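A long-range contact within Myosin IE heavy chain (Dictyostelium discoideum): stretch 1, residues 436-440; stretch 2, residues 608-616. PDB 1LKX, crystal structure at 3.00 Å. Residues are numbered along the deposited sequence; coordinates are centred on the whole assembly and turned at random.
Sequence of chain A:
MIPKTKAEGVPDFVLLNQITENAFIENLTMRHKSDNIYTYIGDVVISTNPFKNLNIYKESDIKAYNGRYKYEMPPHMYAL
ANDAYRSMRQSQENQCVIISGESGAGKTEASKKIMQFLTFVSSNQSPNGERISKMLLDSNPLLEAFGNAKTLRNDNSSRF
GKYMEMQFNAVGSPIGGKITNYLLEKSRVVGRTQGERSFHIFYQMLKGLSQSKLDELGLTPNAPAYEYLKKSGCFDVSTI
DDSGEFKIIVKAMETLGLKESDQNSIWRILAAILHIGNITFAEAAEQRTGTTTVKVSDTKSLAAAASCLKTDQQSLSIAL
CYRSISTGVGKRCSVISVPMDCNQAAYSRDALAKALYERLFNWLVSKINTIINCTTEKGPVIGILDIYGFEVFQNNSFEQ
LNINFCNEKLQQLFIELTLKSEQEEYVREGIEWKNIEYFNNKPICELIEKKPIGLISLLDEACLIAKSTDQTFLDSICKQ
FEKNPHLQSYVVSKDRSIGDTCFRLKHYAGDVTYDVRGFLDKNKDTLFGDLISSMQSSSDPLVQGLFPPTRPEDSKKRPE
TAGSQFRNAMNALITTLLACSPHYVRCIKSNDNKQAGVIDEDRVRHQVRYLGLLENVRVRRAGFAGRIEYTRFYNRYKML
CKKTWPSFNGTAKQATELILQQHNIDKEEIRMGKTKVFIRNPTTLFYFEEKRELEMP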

# COMPACT_ATOMS: atom_id res chain seq x y z
N ILE A 436 22.15 8.60 -19.92
CA ILE A 436 22.07 7.23 -19.43
C ILE A 436 20.63 6.78 -19.61
O ILE A 436 19.75 7.19 -18.85
CB ILE A 436 22.43 7.16 -17.93
CG1 ILE A 436 23.70 7.97 -17.67
CG2 ILE A 436 22.64 5.72 -17.51
CD1 ILE A 436 24.17 7.94 -16.24
N GLU A 437 20.38 5.94 -20.62
CA GLU A 437 19.03 5.48 -20.89
C GLU A 437 18.50 4.43 -19.95
O GLU A 437 18.93 3.27 -19.95
CB GLU A 437 18.89 4.97 -22.33
CG GLU A 437 20.05 4.15 -22.84
CD GLU A 437 19.96 3.89 -24.33
OE1 GLU A 437 19.41 4.76 -25.05
OE2 GLU A 437 20.45 2.83 -24.79
N TYR A 438 17.56 4.85 -19.12
CA TYR A 438 16.92 3.97 -18.16
C TYR A 438 15.90 3.15 -18.95
O TYR A 438 14.82 3.63 -19.30
CB TYR A 438 16.23 4.78 -17.06
CG TYR A 438 15.27 5.83 -17.55
CD1 TYR A 438 13.90 5.58 -17.61
CD2 TYR A 438 15.72 7.09 -17.93
CE1 TYR A 438 13.02 6.55 -18.03
CE2 TYR A 438 14.85 8.07 -18.35
CZ TYR A 438 13.50 7.79 -18.40
OH TYR A 438 12.62 8.75 -18.81
N PHE A 439 16.30 1.92 -19.24
CA PHE A 439 15.49 0.97 -19.99
C PHE A 439 14.05 1.42 -20.27
O PHE A 439 13.82 2.42 -20.97
CB PHE A 439 15.49 -0.38 -19.27
CG PHE A 439 15.15 -0.29 -17.80
CD1 PHE A 439 14.03 0.42 -17.36
CD2 PHE A 439 15.92 -0.97 -16.87
CE1 PHE A 439 13.68 0.46 -16.02
CE2 PHE A 439 15.57 -0.94 -15.53
CZ PHE A 439 14.44 -0.23 -15.10
N ASN A 440 13.09 0.68 -19.71
CA ASN A 440 11.68 0.95 -19.90
C ASN A 440 11.23 2.17 -19.13
O ASN A 440 11.57 2.34 -17.96
CB ASN A 440 10.87 -0.27 -19.45
CG ASN A 440 9.48 -0.29 -20.06
OD1 ASN A 440 9.34 -0.23 -21.28
ND2 ASN A 440 8.46 -0.40 -19.22
N VAL A 608 15.89 -6.29 -9.35
CA VAL A 608 16.96 -5.32 -9.54
C VAL A 608 16.91 -4.75 -10.94
O VAL A 608 17.30 -3.60 -11.19
CB VAL A 608 18.34 -5.96 -9.34
CG1 VAL A 608 19.43 -4.94 -9.65
CG2 VAL A 608 18.48 -6.48 -7.92
N ARG A 609 16.42 -5.55 -11.87
CA ARG A 609 16.35 -5.11 -13.24
C ARG A 609 15.12 -4.27 -13.54
O ARG A 609 15.24 -3.14 -14.00
CB ARG A 609 16.41 -6.30 -14.20
CG ARG A 609 16.62 -5.89 -15.65
CD ARG A 609 16.68 -7.10 -16.55
NE ARG A 609 17.78 -7.98 -16.15
CZ ARG A 609 17.84 -9.27 -16.46
NH1 ARG A 609 18.88 -10.00 -16.06
NH2 ARG A 609 16.85 -9.83 -17.14
N TYR A 610 13.93 -4.80 -13.27
CA TYR A 610 12.74 -4.03 -13.59
C TYR A 610 12.60 -2.77 -12.75
O TYR A 610 11.90 -1.83 -13.14
CB TYR A 610 11.49 -4.91 -13.52
CG TYR A 610 11.03 -5.34 -12.15
CD1 TYR A 610 10.62 -4.40 -11.20
CD2 TYR A 610 10.92 -6.70 -11.83
CE1 TYR A 610 10.10 -4.80 -9.99
CE2 TYR A 610 10.40 -7.11 -10.62
CZ TYR A 610 9.98 -6.15 -9.70
OH TYR A 610 9.41 -6.54 -8.51
N LEU A 611 13.27 -2.75 -11.61
CA LEU A 611 13.22 -1.58 -10.75
C LEU A 611 14.12 -0.49 -11.32
O LEU A 611 13.85 0.69 -11.14
CB LEU A 611 13.70 -1.92 -9.34
CG LEU A 611 12.70 -2.66 -8.47
CD1 LEU A 611 13.39 -3.11 -7.20
CD2 LEU A 611 11.52 -1.76 -8.17
N GLY A 612 15.19 -0.89 -12.00
CA GLY A 612 16.09 0.08 -12.57
C GLY A 612 17.14 0.58 -11.60
O GLY A 612 17.66 1.69 -11.74
N LEU A 613 17.44 -0.24 -10.60
CA LEU A 613 18.44 0.13 -9.61
C LEU A 613 19.82 0.30 -10.24
O LEU A 613 20.59 1.15 -9.82
CB LEU A 613 18.50 -0.92 -8.48
CG LEU A 613 17.25 -1.26 -7.66
CD1 LEU A 613 17.63 -2.17 -6.49
CD2 LEU A 613 16.61 0.02 -7.14
N LEU A 614 20.15 -0.49 -11.25
CA LEU A 614 21.47 -0.35 -11.86
C LEU A 614 21.53 0.95 -12.61
O LEU A 614 22.53 1.66 -12.56
CB LEU A 614 21.78 -1.50 -12.82
CG LEU A 614 23.29 -1.49 -13.11
CD1 LEU A 614 24.04 -1.66 -11.79
CD2 LEU A 614 23.68 -2.59 -14.09
N GLU A 615 20.46 1.29 -13.31
CA GLU A 615 20.43 2.53 -14.06
C GLU A 615 20.39 3.69 -13.08
O GLU A 615 20.33 4.85 -13.47
CB GLU A 615 19.20 2.57 -14.97
CG GLU A 615 19.21 1.50 -16.05
CD GLU A 615 18.92 0.11 -15.52
OE1 GLU A 615 19.05 -0.88 -16.29
OE2 GLU A 615 18.57 -0.00 -14.33
N ASN A 616 20.44 3.36 -11.80
CA ASN A 616 20.42 4.36 -10.74
C ASN A 616 21.86 4.61 -10.36
O ASN A 616 22.34 5.74 -10.41
CB ASN A 616 19.63 3.82 -9.55
CG ASN A 616 18.87 4.90 -8.82
OD1 ASN A 616 19.42 5.62 -7.98
ND2 ASN A 616 17.59 5.02 -9.14

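The contact rests mainly on two side chains, F439 from the first stretch and E615 from the second, and no hydrogen bond crosses between the stretches. F439 directs its CA-to-CB bond toward the second stretch, and its chi1 of 51° (p) carries the ring to the turn where the helix gives way to G612. There the ring tip meets backbone: F439 CZ lies 3.0 Å from G612 CA, 3.6 Å from Y610 O and 3.8 Å from L611 C, the last near the ring plane at its edge. The approach of F439 CE2 to R609 O, 2.7 Å, is too short to be taken literally in this 3.00 Å model.

G612 closes the helix in a Schellman motif with positive phi (85°). At these backbone angles a CB would be jammed against L611 O, which by itself calls for glycine; it would also sit 2.6 Å from F439 CZ.

The CA-to-CB bond of E615 also points toward the first stretch. Chi1 near m puts E615 CG 4.0 Å from Y438 CA; chi2 near p then bends the chain at CD, and chi3 near 180° (-172°) leaves E615 OE1 3.2 Å from F439 CD2. Y438 contributes mostly its inner part: Y438 CB is 4.3 Å from E615 CB, whereas the end of its side chain leads away.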